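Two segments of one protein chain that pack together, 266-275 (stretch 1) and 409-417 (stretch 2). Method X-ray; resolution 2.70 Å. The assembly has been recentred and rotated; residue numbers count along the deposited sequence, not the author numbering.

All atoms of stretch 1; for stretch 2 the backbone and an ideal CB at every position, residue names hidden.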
# COMPACT_ATOMS: atom_id res chain seq x y z
N GLN A 266 -6.70 -11.09 6.78
CA GLN A 266 -6.86 -12.51 7.06
C GLN A 266 -7.49 -12.74 8.42
O GLN A 266 -8.38 -13.58 8.56
CB GLN A 266 -5.54 -13.23 7.02
CG GLN A 266 -5.04 -13.51 5.62
CD GLN A 266 -3.65 -14.14 5.65
OE1 GLN A 266 -2.66 -13.52 5.22
NE2 GLN A 266 -3.56 -15.35 6.21
N GLN A 267 -7.01 -11.99 9.41
CA GLN A 267 -7.53 -12.07 10.78
C GLN A 267 -9.01 -11.72 10.86
O GLN A 267 -9.75 -12.37 11.57
CB GLN A 267 -6.69 -11.19 11.71
CG GLN A 267 -5.28 -11.75 11.94
CD GLN A 267 -4.22 -10.69 12.33
OE1 GLN A 267 -4.39 -9.50 12.09
NE2 GLN A 267 -3.13 -11.15 12.93
N VAL A 268 -9.45 -10.71 10.10
CA VAL A 268 -10.85 -10.29 10.13
C VAL A 268 -11.70 -11.33 9.42
O VAL A 268 -12.75 -11.73 9.93
CB VAL A 268 -11.05 -8.89 9.50
CG1 VAL A 268 -12.52 -8.60 9.27
CG2 VAL A 268 -10.44 -7.84 10.39
N ALA A 269 -11.23 -11.78 8.26
CA ALA A 269 -11.95 -12.81 7.48
C ALA A 269 -12.15 -14.08 8.33
O ALA A 269 -13.23 -14.66 8.34
CB ALA A 269 -11.22 -13.11 6.21
N PHE A 270 -11.13 -14.46 9.09
CA PHE A 270 -11.18 -15.66 9.94
C PHE A 270 -12.11 -15.46 11.12
O PHE A 270 -13.12 -16.16 11.24
CB PHE A 270 -9.77 -16.00 10.43
CG PHE A 270 -9.71 -17.17 11.37
CD1 PHE A 270 -9.71 -18.47 10.87
CD2 PHE A 270 -9.60 -16.98 12.75
CE1 PHE A 270 -9.64 -19.57 11.74
CE2 PHE A 270 -9.53 -18.06 13.64
CZ PHE A 270 -9.55 -19.36 13.13
N TYR A 271 -11.79 -14.48 11.96
CA TYR A 271 -12.57 -14.19 13.15
C TYR A 271 -14.06 -14.00 12.93
O TYR A 271 -14.87 -14.35 13.80
CB TYR A 271 -12.03 -12.95 13.84
CG TYR A 271 -12.57 -12.74 15.24
CD1 TYR A 271 -13.40 -11.67 15.53
CD2 TYR A 271 -12.24 -13.62 16.26
CE1 TYR A 271 -13.89 -11.47 16.82
CE2 TYR A 271 -12.72 -13.44 17.54
CZ TYR A 271 -13.55 -12.36 17.82
OH TYR A 271 -14.03 -12.19 19.10
N ARG A 272 -14.45 -13.45 11.78
CA ARG A 272 -15.86 -13.05 11.58
C ARG A 272 -16.82 -14.25 11.42
O ARG A 272 -18.02 -14.13 11.57
CB ARG A 272 -15.99 -12.07 10.40
CG ARG A 272 -16.40 -12.70 9.13
CD ARG A 272 -16.03 -11.94 7.86
NE ARG A 272 -16.06 -10.47 7.88
CZ ARG A 272 -17.14 -9.72 7.97
NH1 ARG A 272 -18.33 -10.27 8.15
NH2 ARG A 272 -17.03 -8.41 7.94
N GLN A 273 -16.24 -15.41 11.12
CA GLN A 273 -16.93 -16.69 11.14
C GLN A 273 -17.19 -17.22 12.53
O GLN A 273 -17.96 -18.16 12.68
CB GLN A 273 -16.11 -17.71 10.39
CG GLN A 273 -16.10 -17.37 8.93
CD GLN A 273 -15.07 -18.10 8.15
OE1 GLN A 273 -14.03 -17.54 7.84
NE2 GLN A 273 -15.34 -19.36 7.81
N HIS A 274 -16.56 -16.65 13.54
CA HIS A 274 -16.65 -17.18 14.88
C HIS A 274 -17.32 -16.24 15.85
O HIS A 274 -17.66 -16.65 16.96
CB HIS A 274 -15.26 -17.50 15.41
CG HIS A 274 -14.54 -18.50 14.58
ND1 HIS A 274 -14.67 -19.86 14.77
CD2 HIS A 274 -13.68 -18.35 13.54
CE1 HIS A 274 -13.93 -20.50 13.89
NE2 HIS A 274 -13.31 -19.61 13.13
N ALA A 275 -17.52 -14.99 15.46
CA ALA A 275 -18.05 -14.02 16.40
C ALA A 275 -18.90 -13.01 15.67
O ALA A 275 -18.68 -12.77 14.49
CB ALA A 275 -16.91 -13.34 17.15
N UNK A 409 -3.14 -15.75 11.67
CA UNK A 409 -4.55 -15.77 11.26
C UNK A 409 -5.55 -15.72 12.42
O UNK A 409 -6.56 -14.99 12.37
CB UNK A 409 -4.81 -17.03 10.43
N UNK A 410 -5.26 -16.49 13.46
CA UNK A 410 -6.21 -16.65 14.55
C UNK A 410 -5.97 -15.70 15.73
O UNK A 410 -6.52 -15.90 16.81
CB UNK A 410 -6.16 -18.10 15.05
N UNK A 411 -5.17 -14.67 15.53
CA UNK A 411 -4.82 -13.74 16.59
C UNK A 411 -5.98 -13.33 17.50
O UNK A 411 -5.88 -13.43 18.73
CB UNK A 411 -4.21 -12.48 15.96
N UNK A 412 -7.07 -12.88 16.89
CA UNK A 412 -8.20 -12.36 17.66
C UNK A 412 -8.85 -13.44 18.51
O UNK A 412 -9.48 -13.11 19.55
CB UNK A 412 -9.24 -11.74 16.72
N UNK A 413 -8.77 -14.70 18.08
CA UNK A 413 -9.22 -15.79 18.94
C UNK A 413 -8.18 -16.06 20.04
O UNK A 413 -8.54 -16.13 21.21
CB UNK A 413 -9.47 -17.05 18.11
N UNK A 414 -6.91 -16.18 19.68
CA UNK A 414 -5.91 -16.59 20.66
C UNK A 414 -5.86 -15.59 21.78
O UNK A 414 -5.84 -15.99 22.93
CB UNK A 414 -4.53 -16.74 20.02
N UNK A 415 -5.90 -14.31 21.42
CA UNK A 415 -5.94 -13.22 22.39
C UNK A 415 -6.91 -13.48 23.53
O UNK A 415 -6.71 -13.05 24.65
CB UNK A 415 -6.32 -11.91 21.69
N UNK A 416 -7.99 -14.20 23.23
CA UNK A 416 -9.04 -14.45 24.18
C UNK A 416 -8.94 -15.83 24.81
O UNK A 416 -9.07 -15.98 26.00
CB UNK A 416 -10.40 -14.28 23.50
N UNK A 417 -8.72 -16.83 23.97
CA UNK A 417 -8.83 -18.23 24.37
C UNK A 417 -7.64 -18.71 25.17
O UNK A 417 -7.78 -19.55 26.06
CB UNK A 417 -9.00 -19.12 23.13

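Position 409 lies where the two backbones come closest, its CA 4.8 Å from the CA of Gln 267. Its CA-to-CB bond points away from stretch 1, yet the ideal CB is still 4.7 Å from Gln 266 NE2 and 5.0 Å from Phe 270 CG, so a flexible chain could run back along the helix, and several polar or aliphatic residues would suit. The residue is Glu 409. Its extended chain brings CG to 4.0 Å from Phe 270 CB, while its backbone O receives a CA-H...O contact from Gln 267 CA at 3.5 Å.

At 410 the ideal CB, directed sideways, is 3.6 Å from Phe 270 CE2, which favours a small side chain. Ser 410 places its CB against that ring. It occupies the N-cap position, but its side chain makes no capping bond.

Position 411 opens the helix. Its CB also points sideways, 3.5 Å from Gln 267 NE2, and a large group could fit if it bent outward. Phe 411, with chi1 t, does this: CB touches the amide and the end of the side chain leads away.

At 412 the CA-to-CB bond points toward stretch 1, the ideal CB 3.6 Å from Tyr 271 CD2. Beside the tyrosine lie Gln 267 and Val 268, a surface suited to a large apolar or aromatic group. Phe 412, with chi1 m, puts CB over the face of the Tyr 271 ring and directs its own ring edge toward that face, the centroids 5.7 Å apart and the planes at 73°. Its CE2 reaches Gln 267 CB at 3.6 Å and Val 268 CG2 at 4.1 Å.

At 413 the CB points sideways, 4.6 Å from Phe 270 CE2 and 4.8 Å from Tyr 271 CD2. Leucine, methionine or isoleucine could reach the space between these rings and His 274. Ile 413 does so: CG1 meets the edge of Tyr 271, and CD1 lies 3.6 Å from Phe 270 CE2 and over the face of the His 274 ring.

Position 416 points toward stretch 1 from a distance, so a long polar chain could approach the tyrosine hydroxyl. Gln 416 brings its terminal amide there, with OE1 2.9 Å from Tyr 271 OH.

Positions 414 and 415 are out of reach of stretch 1 and 417 is too far to feel it, so it sets no preference there; they hold Arg 414, Ala 415 and Arg 417.

Stretch 2, residues 409-417: ESFFIRAQR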
# COMPACT_ATOMS: atom_id res chain seq x y z
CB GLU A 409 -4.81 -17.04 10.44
CG GLU A 409 -5.99 -16.98 9.49
CD GLU A 409 -6.21 -18.31 8.74
OE1 GLU A 409 -5.94 -19.40 9.32
OE2 GLU A 409 -6.66 -18.26 7.57
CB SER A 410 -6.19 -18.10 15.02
OG SER A 410 -4.93 -18.40 15.55
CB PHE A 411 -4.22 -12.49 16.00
CG PHE A 411 -3.87 -11.43 17.01
CD1 PHE A 411 -2.75 -11.55 17.80
CD2 PHE A 411 -4.64 -10.28 17.14
CE1 PHE A 411 -2.42 -10.57 18.71
CE2 PHE A 411 -4.31 -9.33 18.03
CZ PHE A 411 -3.21 -9.48 18.84
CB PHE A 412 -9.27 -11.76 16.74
CG PHE A 412 -8.84 -10.58 15.94
CD1 PHE A 412 -8.05 -9.61 16.48
CD2 PHE A 412 -9.29 -10.42 14.67
CE1 PHE A 412 -7.66 -8.51 15.73
CE2 PHE A 412 -8.90 -9.30 13.91
CZ PHE A 412 -8.10 -8.36 14.45
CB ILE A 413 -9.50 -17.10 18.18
CG1 ILE A 413 -10.70 -16.94 17.29
CG2 ILE A 413 -9.84 -18.19 19.14
CD1 ILE A 413 -11.22 -18.24 16.77
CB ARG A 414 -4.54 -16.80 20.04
CG ARG A 414 -4.61 -17.95 18.98
CD ARG A 414 -3.25 -18.54 18.54
NE ARG A 414 -2.28 -17.48 18.27
CZ ARG A 414 -1.39 -17.01 19.15
NH1 ARG A 414 -1.29 -17.51 20.38
NH2 ARG A 414 -0.57 -16.04 18.76
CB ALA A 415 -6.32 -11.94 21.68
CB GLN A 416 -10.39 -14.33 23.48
CG GLN A 416 -10.86 -12.91 23.26
CD GLN A 416 -12.11 -12.82 22.40
OE1 GLN A 416 -12.05 -12.88 21.17
NE2 GLN A 416 -13.24 -12.66 23.04
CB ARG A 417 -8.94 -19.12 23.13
CG ARG A 417 -10.28 -19.06 22.43
CD ARG A 417 -11.26 -20.09 22.95
NE ARG A 417 -12.51 -20.05 22.19
CZ ARG A 417 -12.65 -20.49 20.93
NH1 ARG A 417 -11.63 -21.00 20.23
NH2 ARG A 417 -13.84 -20.41 20.36
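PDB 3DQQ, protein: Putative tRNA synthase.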